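Local atomic coordinates of RRNA methyltransferase (Streptomyces viridochromogenes, PDB entry 1O9G), a protein that methylates N1 of guanine-2535 in 23S ribosomal RNA with S-adenosyl-L-methionine as methyl donor, and so confers resistance to the orthosomycin antibiotic avilamycin. Residues Val21-Pro26 and Thr106-Glu111; Leu35-Phe40 and Leu71-Ser76; Thr54-Cys59 and Ala162-Ser167; Glu228-Lys231 and Ser236-Met239. The protein carries 3 engineered substitutions. All blocks are in the same frame, centred on the assembly; numbering follows the deposited sequence.

Interaction 1: Val21-Pro26 and Thr106-Glu111; sequences VLHSAP and TARELE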
loop_
_atom_site.group_PDB
_atom_site.type_symbol
_atom_site.label_atom_id
_atom_site.label_comp_id
_atom_site.label_asym_id
_atom_site.label_seq_id
_atom_site.Cartn_x
_atom_site.Cartn_y
_atom_site.Cartn_z
ATOM N N VAL A 21 5.276 -5.965 14.658
ATOM C CA VAL A 21 4.593 -4.737 15.058
ATOM C C VAL A 21 3.289 -4.585 14.235
ATOM O O VAL A 21 2.168 -4.469 14.772
ATOM C CB VAL A 21 5.494 -3.505 14.907
ATOM C CG1 VAL A 21 4.762 -2.213 15.395
ATOM C CG2 VAL A 21 6.816 -3.724 15.673
ATOM N N LEU A 22 3.455 -4.558 12.923
ATOM C CA LEU A 22 2.342 -4.561 11.994
ATOM C C LEU A 22 1.556 -5.849 12.135
ATOM O O LEU A 22 2.083 -6.901 12.518
ATOM C CB LEU A 22 2.826 -4.299 10.568
ATOM C CG LEU A 22 3.179 -2.849 10.262
ATOM C CD1 LEU A 22 4.325 -2.272 11.077
ATOM C CD2 LEU A 22 3.470 -2.619 8.750
ATOM N N HIS A 23 0.282 -5.746 11.820
ATOM C CA HIS A 23 -0.701 -6.775 12.127
ATOM C C HIS A 23 -0.941 -7.704 10.963
ATOM O O HIS A 23 -1.077 -7.249 9.825
ATOM C CB HIS A 23 -2.015 -6.124 12.518
ATOM C CG HIS A 23 -1.936 -5.373 13.801
ATOM N ND1 HIS A 23 -1.801 -4.006 13.881
ATOM C CD2 HIS A 23 -1.944 -5.823 15.072
ATOM C CE1 HIS A 23 -1.762 -3.649 15.155
ATOM N NE2 HIS A 23 -1.858 -4.728 15.892
ATOM N N SER A 24 -0.962 -9.007 11.298
ATOM C CA SER A 24 -1.211 -10.105 10.362
ATOM C C SER A 24 -2.669 -10.544 10.426
ATOM O O SER A 24 -3.344 -10.344 11.425
ATOM C CB SER A 24 -0.282 -11.302 10.683
ATOM O OG SER A 24 -0.421 -11.720 12.030
ATOM N N ALA A 25 -3.112 -11.197 9.370
ATOM C CA ALA A 25 -4.438 -11.759 9.263
ATOM C C ALA A 25 -4.362 -13.116 8.561
ATOM O O ALA A 25 -3.571 -13.289 7.660
ATOM C CB ALA A 25 -5.287 -10.824 8.443
ATOM N N PRO A 26 -5.199 -14.076 8.921
ATOM C CA PRO A 26 -5.200 -15.361 8.219
ATOM C C PRO A 26 -5.713 -15.251 6.773
ATOM O O PRO A 26 -5.258 -15.977 5.900
ATOM C CB PRO A 26 -6.132 -16.211 9.076
ATOM C CG PRO A 26 -7.028 -15.192 9.774
ATOM C CD PRO A 26 -6.193 -14.024 10.006
ATOM N N THR A 106 3.403 3.618 20.334
ATOM C CA THR A 106 3.570 3.511 21.783
ATOM C C THR A 106 2.564 2.513 22.343
ATOM O O THR A 106 2.935 1.707 23.182
ATOM C CB THR A 106 3.422 4.882 22.422
ATOM O OG1 THR A 106 4.572 5.659 22.102
ATOM C CG2 THR A 106 3.410 4.801 23.922
ATOM N N ALA A 107 1.317 2.551 21.877
ATOM C CA ALA A 107 0.279 1.631 22.327
ATOM C C ALA A 107 0.626 0.186 21.951
ATOM O O ALA A 107 0.484 -0.717 22.758
ATOM C CB ALA A 107 -1.073 2.012 21.777
ATOM N N ARG A 108 1.115 -0.035 20.745
ATOM C CA ARG A 108 1.514 -1.361 20.315
ATOM C C ARG A 108 2.702 -1.880 21.099
ATOM O O ARG A 108 2.740 -3.072 21.458
ATOM C CB ARG A 108 1.767 -1.352 18.798
ATOM C CG ARG A 108 2.124 -2.685 18.173
ATOM C CD ARG A 108 1.143 -3.780 18.379
ATOM N NE ARG A 108 1.301 -4.821 17.369
ATOM C CZ ARG A 108 0.723 -6.007 17.396
ATOM N NH1 ARG A 108 -0.045 -6.377 18.400
ATOM N NH2 ARG A 108 0.929 -6.831 16.391
ATOM N N GLU A 109 3.672 -1.019 21.335
ATOM C CA GLU A 109 4.853 -1.387 22.126
ATOM C C GLU A 109 4.401 -1.820 23.521
ATOM O O GLU A 109 4.896 -2.820 24.049
ATOM C CB GLU A 109 5.850 -0.224 22.259
ATOM C CG GLU A 109 7.105 -0.567 23.034
ATOM C CD GLU A 109 8.054 0.603 23.226
ATOM O OE1 GLU A 109 7.842 1.650 22.594
ATOM O OE2 GLU A 109 8.999 0.451 24.028
ATOM N N LEU A 110 3.476 -1.080 24.113
ATOM C CA LEU A 110 3.000 -1.369 25.463
ATOM C C LEU A 110 2.293 -2.710 25.458
ATOM O O LEU A 110 2.478 -3.504 26.376
ATOM C CB LEU A 110 2.087 -0.272 25.996
ATOM C CG LEU A 110 1.461 -0.433 27.365
ATOM C CD1 LEU A 110 2.523 -0.640 28.438
ATOM C CD2 LEU A 110 0.627 0.810 27.637
ATOM N N GLU A 111 1.463 -2.970 24.459
ATOM C CA GLU A 111 0.769 -4.246 24.340
ATOM C C GLU A 111 1.758 -5.410 24.328
ATOM O O GLU A 111 1.564 -6.410 25.016
ATOM C CB GLU A 111 -0.102 -4.307 23.079
ATOM C CG GLU A 111 -0.781 -5.648 22.858
ATOM C CD GLU A 111 -1.697 -5.694 21.638
ATOM O OE1 GLU A 111 -1.329 -5.160 20.564
ATOM O OE2 GLU A 111 -2.795 -6.266 21.752
HETATM O O HOH W 1 -2.760 -3.879 18.901
HETATM O O HOH W 2 -0.188 -9.499 14.560
#

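Interaction 2: Leu35-Phe40 and Leu71-Ser76; sequences LATEIF and LLHRRS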
loop_
_atom_site.group_PDB
_atom_site.type_symbol
_atom_site.label_atom_id
_atom_site.label_comp_id
_atom_site.label_asym_id
_atom_site.label_seq_id
_atom_site.Cartn_x
_atom_site.Cartn_y
_atom_site.Cartn_z
ATOM N N LEU A 35 9.890 -5.611 -2.303
ATOM C CA LEU A 35 9.140 -5.377 -3.517
ATOM C C LEU A 35 8.259 -4.143 -3.346
ATOM O O LEU A 35 8.075 -3.364 -4.284
ATOM C CB LEU A 35 8.320 -6.611 -3.896
ATOM C CG LEU A 35 7.527 -6.518 -5.180
ATOM C CD1 LEU A 35 8.426 -6.134 -6.355
ATOM C CD2 LEU A 35 6.824 -7.825 -5.473
ATOM N N ALA A 36 7.689 -3.968 -2.166
ATOM C CA ALA A 36 6.856 -2.775 -1.922
ATOM C C ALA A 36 7.639 -1.492 -2.157
ATOM O O ALA A 36 7.177 -0.579 -2.858
ATOM C CB ALA A 36 6.292 -2.785 -0.525
ATOM N N THR A 37 8.832 -1.428 -1.598
ATOM C CA THR A 37 9.630 -0.209 -1.705
ATOM C C THR A 37 10.157 -0.033 -3.144
ATOM O O THR A 37 10.242 1.078 -3.627
ATOM C CB THR A 37 10.715 -0.168 -0.644
ATOM O OG1 THR A 37 11.380 1.096 -0.723
ATOM C CG2 THR A 37 11.769 -1.190 -0.854
ATOM N N GLU A 38 10.435 -1.129 -3.846
ATOM C CA GLU A 38 10.860 -1.068 -5.243
ATOM C C GLU A 38 9.758 -0.462 -6.112
ATOM O O GLU A 38 10.006 0.434 -6.901
ATOM C CB GLU A 38 11.247 -2.460 -5.758
ATOM C CG GLU A 38 11.650 -2.517 -7.227
ATOM C CD GLU A 38 12.996 -1.882 -7.542
ATOM O OE1 GLU A 38 13.811 -1.670 -6.628
ATOM O OE2 GLU A 38 13.258 -1.611 -8.735
ATOM N N ILE A 39 8.538 -0.944 -5.968
ATOM C CA ILE A 39 7.437 -0.473 -6.785
ATOM C C ILE A 39 7.185 1.008 -6.458
ATOM O O ILE A 39 7.005 1.817 -7.364
ATOM C CB ILE A 39 6.148 -1.322 -6.578
ATOM C CG1 ILE A 39 6.349 -2.766 -7.031
ATOM C CG2 ILE A 39 4.998 -0.674 -7.314
ATOM C CD1 ILE A 39 5.259 -3.730 -6.587
ATOM N N PHE A 40 7.136 1.344 -5.171
ATOM C CA PHE A 40 6.845 2.714 -4.761
ATOM C C PHE A 40 7.895 3.686 -5.315
ATOM O O PHE A 40 7.564 4.756 -5.834
ATOM C CB PHE A 40 6.734 2.828 -3.232
ATOM C CG PHE A 40 6.444 4.204 -2.746
ATOM C CD1 PHE A 40 5.222 4.778 -2.988
ATOM C CD2 PHE A 40 7.404 4.942 -2.070
ATOM C CE1 PHE A 40 4.944 6.039 -2.552
ATOM C CE2 PHE A 40 7.134 6.204 -1.619
ATOM C CZ PHE A 40 5.908 6.760 -1.863
ATOM N N LEU A 71 5.401 4.045 6.837
ATOM C CA LEU A 71 6.515 4.111 7.770
ATOM C C LEU A 71 7.847 4.196 7.032
ATOM O O LEU A 71 8.664 5.065 7.279
ATOM C CB LEU A 71 6.496 2.938 8.762
ATOM C CG LEU A 71 5.297 2.889 9.718
ATOM C CD1 LEU A 71 5.274 1.582 10.487
ATOM C CD2 LEU A 71 5.304 4.084 10.631
ATOM N N LEU A 72 8.045 3.294 6.092
ATOM C CA LEU A 72 9.333 3.200 5.416
ATOM C C LEU A 72 9.636 4.473 4.627
ATOM O O LEU A 72 10.784 4.945 4.634
ATOM C CB LEU A 72 9.386 1.947 4.536
ATOM C CG LEU A 72 10.717 1.587 3.914
ATOM C CD1 LEU A 72 11.777 1.406 4.964
ATOM C CD2 LEU A 72 10.564 0.328 3.110
ATOM N N HIS A 73 8.617 5.059 4.014
ATOM C CA HIS A 73 8.762 6.211 3.140
ATOM C C HIS A 73 8.137 7.491 3.698
ATOM O O HIS A 73 7.747 8.391 2.950
ATOM C CB HIS A 73 8.223 5.884 1.746
ATOM C CG HIS A 73 9.079 4.913 1.011
ATOM N ND1 HIS A 73 10.267 5.276 0.429
ATOM C CD2 HIS A 73 8.956 3.579 0.816
ATOM C CE1 HIS A 73 10.832 4.208 -0.107
ATOM N NE2 HIS A 73 10.050 3.167 0.112
ATOM N N ARG A 74 8.058 7.570 5.015
ATOM C CA ARG A 74 7.486 8.715 5.701
ATOM C C ARG A 74 8.024 10.036 5.192
ATOM O O ARG A 74 7.246 10.967 5.000
ATOM C CB ARG A 74 7.727 8.597 7.184
ATOM C CG ARG A 74 7.313 9.776 8.039
ATOM C CD ARG A 74 5.813 9.924 8.017
ATOM N NE ARG A 74 5.307 11.156 8.615
ATOM C CZ ARG A 74 5.114 12.304 7.961
ATOM N NH1 ARG A 74 5.462 12.453 6.688
ATOM N NH2 ARG A 74 4.498 13.252 8.588
ATOM N N ARG A 75 9.324 10.133 4.963
ATOM C CA ARG A 75 9.910 11.399 4.544
ATOM C C ARG A 75 9.376 11.884 3.176
ATOM O O ARG A 75 9.449 13.079 2.867
ATOM C CB ARG A 75 11.436 11.292 4.492
ATOM C CG ARG A 75 11.930 10.330 3.418
ATOM C CD ARG A 75 13.348 10.526 3.001
ATOM N NE ARG A 75 14.209 10.746 4.156
ATOM C CZ ARG A 75 14.554 9.808 5.037
ATOM N NH1 ARG A 75 14.121 8.550 4.917
ATOM N NH2 ARG A 75 15.341 10.135 6.053
ATOM N N SER A 76 8.936 10.952 2.341
ATOM C CA SER A 76 8.439 11.270 1.003
ATOM C C SER A 76 6.930 11.482 0.944
ATOM O O SER A 76 6.397 11.742 -0.141
ATOM C CB SER A 76 8.799 10.153 0.029
ATOM O OG SER A 76 10.193 9.933 -0.014
#

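Interaction 3: Thr54-Cys59 and Ala162-Ser167; sequences TLWDPC and AVLAGS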
loop_
_atom_site.group_PDB
_atom_site.type_symbol
_atom_site.label_atom_id
_atom_site.label_comp_id
_atom_site.label_asym_id
_atom_site.label_seq_id
_atom_site.Cartn_x
_atom_site.Cartn_y
_atom_site.Cartn_z
ATOM N N THR A 54 0.919 12.284 -1.888
ATOM C CA THR A 54 -0.246 11.669 -1.331
ATOM C C THR A 54 -0.408 10.308 -1.991
ATOM O O THR A 54 -0.481 10.206 -3.223
ATOM C CB THR A 54 -1.457 12.547 -1.577
ATOM O OG1 THR A 54 -1.293 13.771 -0.829
ATOM C CG2 THR A 54 -2.723 11.857 -1.108
ATOM N N LEU A 55 -0.409 9.264 -1.172
ATOM C CA LEU A 55 -0.490 7.872 -1.622
ATOM C C LEU A 55 -1.819 7.248 -1.205
ATOM O O LEU A 55 -2.202 7.342 -0.044
ATOM C CB LEU A 55 0.646 7.089 -1.001
ATOM C CG LEU A 55 0.696 5.560 -1.136
ATOM C CD1 LEU A 55 0.835 5.153 -2.530
ATOM C CD2 LEU A 55 1.775 4.938 -0.269
ATOM N N TRP A 56 -2.488 6.591 -2.165
ATOM C CA TRP A 56 -3.782 5.965 -1.951
ATOM C C TRP A 56 -3.685 4.481 -2.308
ATOM O O TRP A 56 -3.217 4.125 -3.391
ATOM C CB TRP A 56 -4.796 6.636 -2.857
ATOM C CG TRP A 56 -6.224 6.174 -2.817
ATOM C CD1 TRP A 56 -6.866 5.462 -1.848
ATOM C CD2 TRP A 56 -7.214 6.499 -3.802
ATOM N NE1 TRP A 56 -8.192 5.316 -2.177
ATOM C CE2 TRP A 56 -8.433 5.926 -3.373
ATOM C CE3 TRP A 56 -7.179 7.160 -5.033
ATOM C CZ2 TRP A 56 -9.602 6.026 -4.105
ATOM C CZ3 TRP A 56 -8.369 7.261 -5.774
ATOM C CH2 TRP A 56 -9.553 6.699 -5.300
ATOM N N ASP A 57 -4.208 3.640 -1.407
ATOM C CA ASP A 57 -4.440 2.238 -1.673
ATOM C C ASP A 57 -5.946 1.998 -1.600
ATOM O O ASP A 57 -6.523 1.951 -0.506
ATOM C CB ASP A 57 -3.709 1.358 -0.685
ATOM C CG ASP A 57 -3.798 -0.095 -1.031
ATOM O OD1 ASP A 57 -4.694 -0.493 -1.828
ATOM O OD2 ASP A 57 -2.982 -0.912 -0.553
ATOM N N PRO A 58 -6.599 1.931 -2.767
ATOM C CA PRO A 58 -8.057 1.756 -2.877
ATOM C C PRO A 58 -8.549 0.310 -2.803
ATOM O O PRO A 58 -9.754 0.058 -2.938
ATOM C CB PRO A 58 -8.372 2.331 -4.255
ATOM C CG PRO A 58 -7.176 1.957 -5.076
ATOM C CD PRO A 58 -6.010 2.116 -4.104
ATOM N N CYS A 59 -7.631 -0.632 -2.617
ATOM C CA CYS A 59 -7.964 -2.024 -2.328
ATOM C C CYS A 59 -7.081 -2.468 -1.196
ATOM O O CYS A 59 -6.279 -3.385 -1.312
ATOM C CB CYS A 59 -7.783 -2.951 -3.514
ATOM S SG CYS A 59 -8.476 -2.376 -5.053
ATOM N N ALA A 162 -15.716 11.022 -1.952
ATOM C CA ALA A 162 -15.804 10.970 -0.502
ATOM C C ALA A 162 -14.582 10.330 0.169
ATOM O O ALA A 162 -14.229 10.685 1.280
ATOM C CB ALA A 162 -17.092 10.245 -0.068
ATOM N N VAL A 163 -13.983 9.342 -0.473
ATOM C CA VAL A 163 -12.735 8.762 0.013
ATOM C C VAL A 163 -11.650 9.840 -0.010
ATOM O O VAL A 163 -10.838 9.919 0.901
ATOM C CB VAL A 163 -12.293 7.559 -0.871
ATOM C CG1 VAL A 163 -10.927 7.027 -0.462
ATOM C CG2 VAL A 163 -13.305 6.439 -0.769
ATOM N N LEU A 164 -11.587 10.632 -1.077
ATOM C CA LEU A 164 -10.468 11.560 -1.241
ATOM C C LEU A 164 -10.589 12.811 -0.364
ATOM O O LEU A 164 -9.570 13.399 0.029
ATOM C CB LEU A 164 -10.291 11.900 -2.715
ATOM C CG LEU A 164 -9.895 10.695 -3.571
ATOM C CD1 LEU A 164 -9.661 11.176 -4.948
ATOM C CD2 LEU A 164 -8.645 9.976 -3.038
ATOM N N ALA A 165 -11.823 13.200 -0.054
ATOM C CA ALA A 165 -12.123 14.363 0.786
ATOM C C ALA A 165 -11.263 15.583 0.413
ATOM O O ALA A 165 -10.673 16.233 1.267
ATOM C CB ALA A 165 -11.979 14.010 2.250
ATOM N N GLY A 166 -11.158 15.865 -0.875
ATOM C CA GLY A 166 -10.424 17.025 -1.336
ATOM C C GLY A 166 -8.958 16.807 -1.642
ATOM O O GLY A 166 -8.330 17.698 -2.191
ATOM N N SER A 167 -8.406 15.655 -1.268
ATOM C CA SER A 167 -7.024 15.327 -1.624
ATOM C C SER A 167 -6.932 14.836 -3.065
ATOM O O SER A 167 -7.871 14.235 -3.601
ATOM C CB SER A 167 -6.471 14.230 -0.721
ATOM O OG SER A 167 -6.450 14.642 0.625
#

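Interaction 4: Glu228-Lys231 and Ser236-Met239; sequences ERLK and SAVM. Engineered in segment 236-239: Met239 (natural residue Leu).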
loop_
_atom_site.group_PDB
_atom_site.type_symbol
_atom_site.label_atom_id
_atom_site.label_comp_id
_atom_site.label_asym_id
_atom_site.label_seq_id
_atom_site.Cartn_x
_atom_site.Cartn_y
_atom_site.Cartn_z
ATOM N N GLU A 228 5.589 1.431 -17.348
ATOM C CA GLU A 228 6.617 0.517 -16.849
ATOM C C GLU A 228 5.983 -0.792 -16.312
ATOM O O GLU A 228 4.856 -0.792 -15.808
ATOM C CB GLU A 228 7.385 1.192 -15.707
ATOM C CG GLU A 228 8.763 0.620 -15.448
ATOM C CD GLU A 228 9.536 1.386 -14.392
ATOM O OE1 GLU A 228 9.556 2.632 -14.408
ATOM O OE2 GLU A 228 10.169 0.740 -13.550
ATOM N N ARG A 229 6.737 -1.884 -16.439
ATOM C CA ARG A 229 6.394 -3.188 -15.911
ATOM C C ARG A 229 7.577 -3.788 -15.165
ATOM O O ARG A 229 8.717 -3.464 -15.440
ATOM C CB ARG A 229 6.024 -4.130 -17.034
ATOM C CG ARG A 229 4.707 -3.865 -17.663
ATOM C CD ARG A 229 4.450 -4.820 -18.795
ATOM N NE ARG A 229 3.219 -4.511 -19.504
ATOM C CZ ARG A 229 2.003 -4.803 -19.066
ATOM N NH1 ARG A 229 1.829 -5.427 -17.916
ATOM N NH2 ARG A 229 0.956 -4.464 -19.795
ATOM N N LEU A 230 7.284 -4.625 -14.177
ATOM C CA LEU A 230 8.291 -5.470 -13.566
ATOM C C LEU A 230 7.754 -6.860 -13.220
ATOM O O LEU A 230 6.545 -7.064 -13.092
ATOM C CB LEU A 230 8.973 -4.774 -12.375
ATOM C CG LEU A 230 8.223 -4.656 -11.054
ATOM C CD1 LEU A 230 7.910 -6.007 -10.411
ATOM C CD2 LEU A 230 9.034 -3.831 -10.059
ATOM N N LYS A 231 8.680 -7.811 -13.125
ATOM C CA LYS A 231 8.420 -9.189 -12.720
ATOM C C LYS A 231 9.463 -9.569 -11.684
ATOM O O LYS A 231 10.665 -9.535 -11.980
ATOM C CB LYS A 231 8.566 -10.125 -13.919
ATOM C CG LYS A 231 7.573 -9.855 -15.039
ATOM C CD LYS A 231 7.968 -10.599 -16.318
ATOM C CE LYS A 231 7.705 -12.105 -16.195
ATOM N NZ LYS A 231 8.420 -12.915 -17.228
ATOM N N SER A 236 4.002 -9.764 -10.674
ATOM C CA SER A 236 4.307 -8.694 -11.599
ATOM C C SER A 236 3.611 -7.409 -11.152
ATOM O O SER A 236 2.706 -7.428 -10.331
ATOM C CB SER A 236 3.907 -9.049 -13.029
ATOM O OG SER A 236 2.509 -9.174 -13.150
ATOM N N ALA A 237 4.073 -6.298 -11.684
ATOM C CA ALA A 237 3.439 -5.011 -11.487
ATOM C C ALA A 237 3.412 -4.260 -12.798
ATOM O O ALA A 237 4.219 -4.518 -13.682
ATOM C CB ALA A 237 4.165 -4.225 -10.431
ATOM N N VAL A 238 2.464 -3.338 -12.901
ATOM C CA VAL A 238 2.363 -2.438 -14.039
ATOM C C VAL A 238 1.991 -1.065 -13.485
ATOM O O VAL A 238 1.288 -0.965 -12.497
ATOM C CB VAL A 238 1.341 -2.950 -15.088
ATOM C CG1 VAL A 238 -0.069 -2.962 -14.542
ATOM C CG2 VAL A 238 1.456 -2.129 -16.361
HETATM N N MSE A 239 2.518 -0.033 -14.148
HETATM C CA MSE A 239 2.190 1.342 -13.792
HETATM C C MSE A 239 1.682 2.075 -15.011
HETATM O O MSE A 239 2.223 1.925 -16.076
HETATM C CB MSE A 239 3.449 2.080 -13.334
HETATM C CG MSE A 239 4.178 1.467 -12.183
HETATM SE SE MSE A 239 5.740 2.496 -11.726
HETATM C CE MSE A 239 6.054 3.425 -13.446
HETATM O O HOH W 3 3.045 -6.595 -15.540
#

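Interaction 1: Val21-Pro26 and Thr106-Glu111
Arg108 reaches out of helix 102-119 to Val21 and His23, and its side chain carries nearly the whole contact. CB points toward the loop, and Arg108 CG, anti to the backbone N (chi1 -177°), lies 3.9 Å from CG1 of Val21, the two side chains passing in opposite senses. The chain bends at chi2. CD follows, near Val21 O, and then the guanidinium arrives with its edge turned to that carbonyl: Arg108 NE donates to Val21 O at 2.8 Å, in the carbonyl plane and on a lone pair, while NH2 adds a weak bond to the same oxygen at 3.1 Å. This clamp ties the loop that precedes helix 33-45 to the helical part of the methyltransferase formed by 102-119 and 122-140; Ala130 of the latter touches Val21. Arg108 CZ has NE2 of His23 over one face of the guanidinium, 3.2 Å away, with ring and guanidinium planes 35° apart. Arg108 NH1 turns back to its own helix and makes a salt bridge with Glu111 OE1 at 2.8 Å, which helps fix its rotation. A water bridges Glu111 OE1 and His23 NE2, whose ring packs beside Leu92 and Lys95 of helix 87-98.

Interaction 2: Leu35-Phe40 and Leu71-Ser76
Thr37 and His73 meet through a short hydrogen bond, OG1 to NE2 at 2.6 Å, in which either atom could be the donor. The hydroxyl sits at the edge of the imidazole, near its plane, and the threonine side chain runs roughly perpendicular to that of the histidine. Phe40, one turn further along helix 33-45, comes over one face of the same imidazole: its CD2 lies 3.5 Å from His73 CG, offset toward the rim. The rings are oblique to each other, with centroids 4.8 Å apart and planes at 50°. Leu72 adds an apolar touch, its CD2 resting 3.8 Å from CB of Thr37.

Further out, the backbone sets these groups in place. His73 is the first residue to leave helical angles after helix 64-72, and Ser76 N bonds back to His73 O at 2.9 Å in the short 3-10 turn that follows. With CG anti to its carbonyl carbon (chi1 -70°), the imidazole is sent across to helix 33-45. Thr37 OG1 has a second partner in Gln41, on the same helix, and Phe40 also packs on Leu69. The contact thus joins helix 33-45 to the end of helix 64-72, just before strand 77-84 of the Rossmann-like sheet. Held at NE2 by a hydroxyl and pressed on one face by a phenyl ring, the imidazole has both its tilt and its rotation restrained.

Interaction 3: Thr54-Cys59 and Ala162-Ser167
Strand 53-57 runs past the C-terminal end of helix 160-164, with the nearest CA atoms those of Thr54 and Ser167, 7.7 Å apart, and a type I' turn from Leu164 to Ser167 closes the helix with Ser167 N bonded to Leu164 O. Trp56 carries the contact. Its CG is anti to the backbone N (chi1 -180°), which sends the indole off the sheet toward the helix. Leu164 CD2 sits over the six-membered ring in a CH-pi contact, 3.7 Å from the centroid and only 10° off the ring normal. Pro58 CB lies over the opposite face, so the ring is sandwiched. Val163 CG1 approaches obliquely, 3.7 Å from Trp56 NE1, while the N-H itself is bonded to Ser83. At the end of the strand, Asp57 OD1 accepts from Cys59 N at 3.0 Å in an Asx turn, met on the anti side, and is also bonded to Thr174. In Rossmann-like methyltransferases the loop after the first strand, opened here by this turn, usually lines the S-adenosylmethionine pocket. Between the segments the join is wholly apolar: no hydrogen bond crosses it, so dispersion and CH-pi contact seat the helix end against the strand, while Ser83 satisfies the buried indole N-H.

Interaction 4: Glu228-Lys231 and Ser236-Met239
The beta hairpin of strands 228-232 and 235-241 edges the sheet, and in it Glu228-Lys231 pairs with Ser236-Met239, the two short strand axes approaching to 4.7 Å with N-to-C directions 172° apart. Leu230 N donates to Ala237 O at 3.1 Å, Ala237 N returns a bond to Leu230 O at 2.9 Å, and Met239 N donates to Glu228 O at 3.0 Å. Between these hydrogen-bonded pairs sits the non-hydrogen-bonded pair Arg229 and Val238. On their face, Val238 CG2 lies over one face of the Arg229 guanidinium, 3.7 Å from NH1. A water in the guanidinium plane links NH1 to Ala237 O, and NH1 also bonds Ile219 O. The class I methyltransferase fold characteristically ends in such an antiparallel hairpin; here 235-241 lies beside 209-214, leaving 228-232 outermost. On the other face, Leu230 CG and CD1 pack against Ala237 CB, and helix 33-45 adds Leu35 against Leu230 and Ile39 against Ala237. The engineered Met239, a selenomethionine, runs alongside Glu228 in the same direction; chi3 is nearly eclipsed (-23°) and its CE makes a tight contact with Glu228 CB, 3.4 Å. The carboxylate of Glu228 forms salt bridges with Arg46, Arg42 and Arg5.

Overall arrangement
Interaction 2 lies between interactions 1 and 4, which sit on opposite sides of the chain's centre, about 31 Å apart between centres. Helix 33-45 ties much of this together: it supplies one side of interaction 2, packs on the hairpin of interaction 4 through Leu35, Glu38 and Ile39, and meets Leu55 of interaction 3 through Phe40. Interactions 3 and 4 reach the same mixed sheet, their centres about 22 Å apart. Leu22 touches Leu71, linking interactions 1 and 2. Along the chain interaction 2 is nested inside the loop closed by interaction 1, interaction 3 crosses both, and interaction 4 comes last. Together they join the Rossmann-like sheet to its flanking helices and the helical part at 102-140.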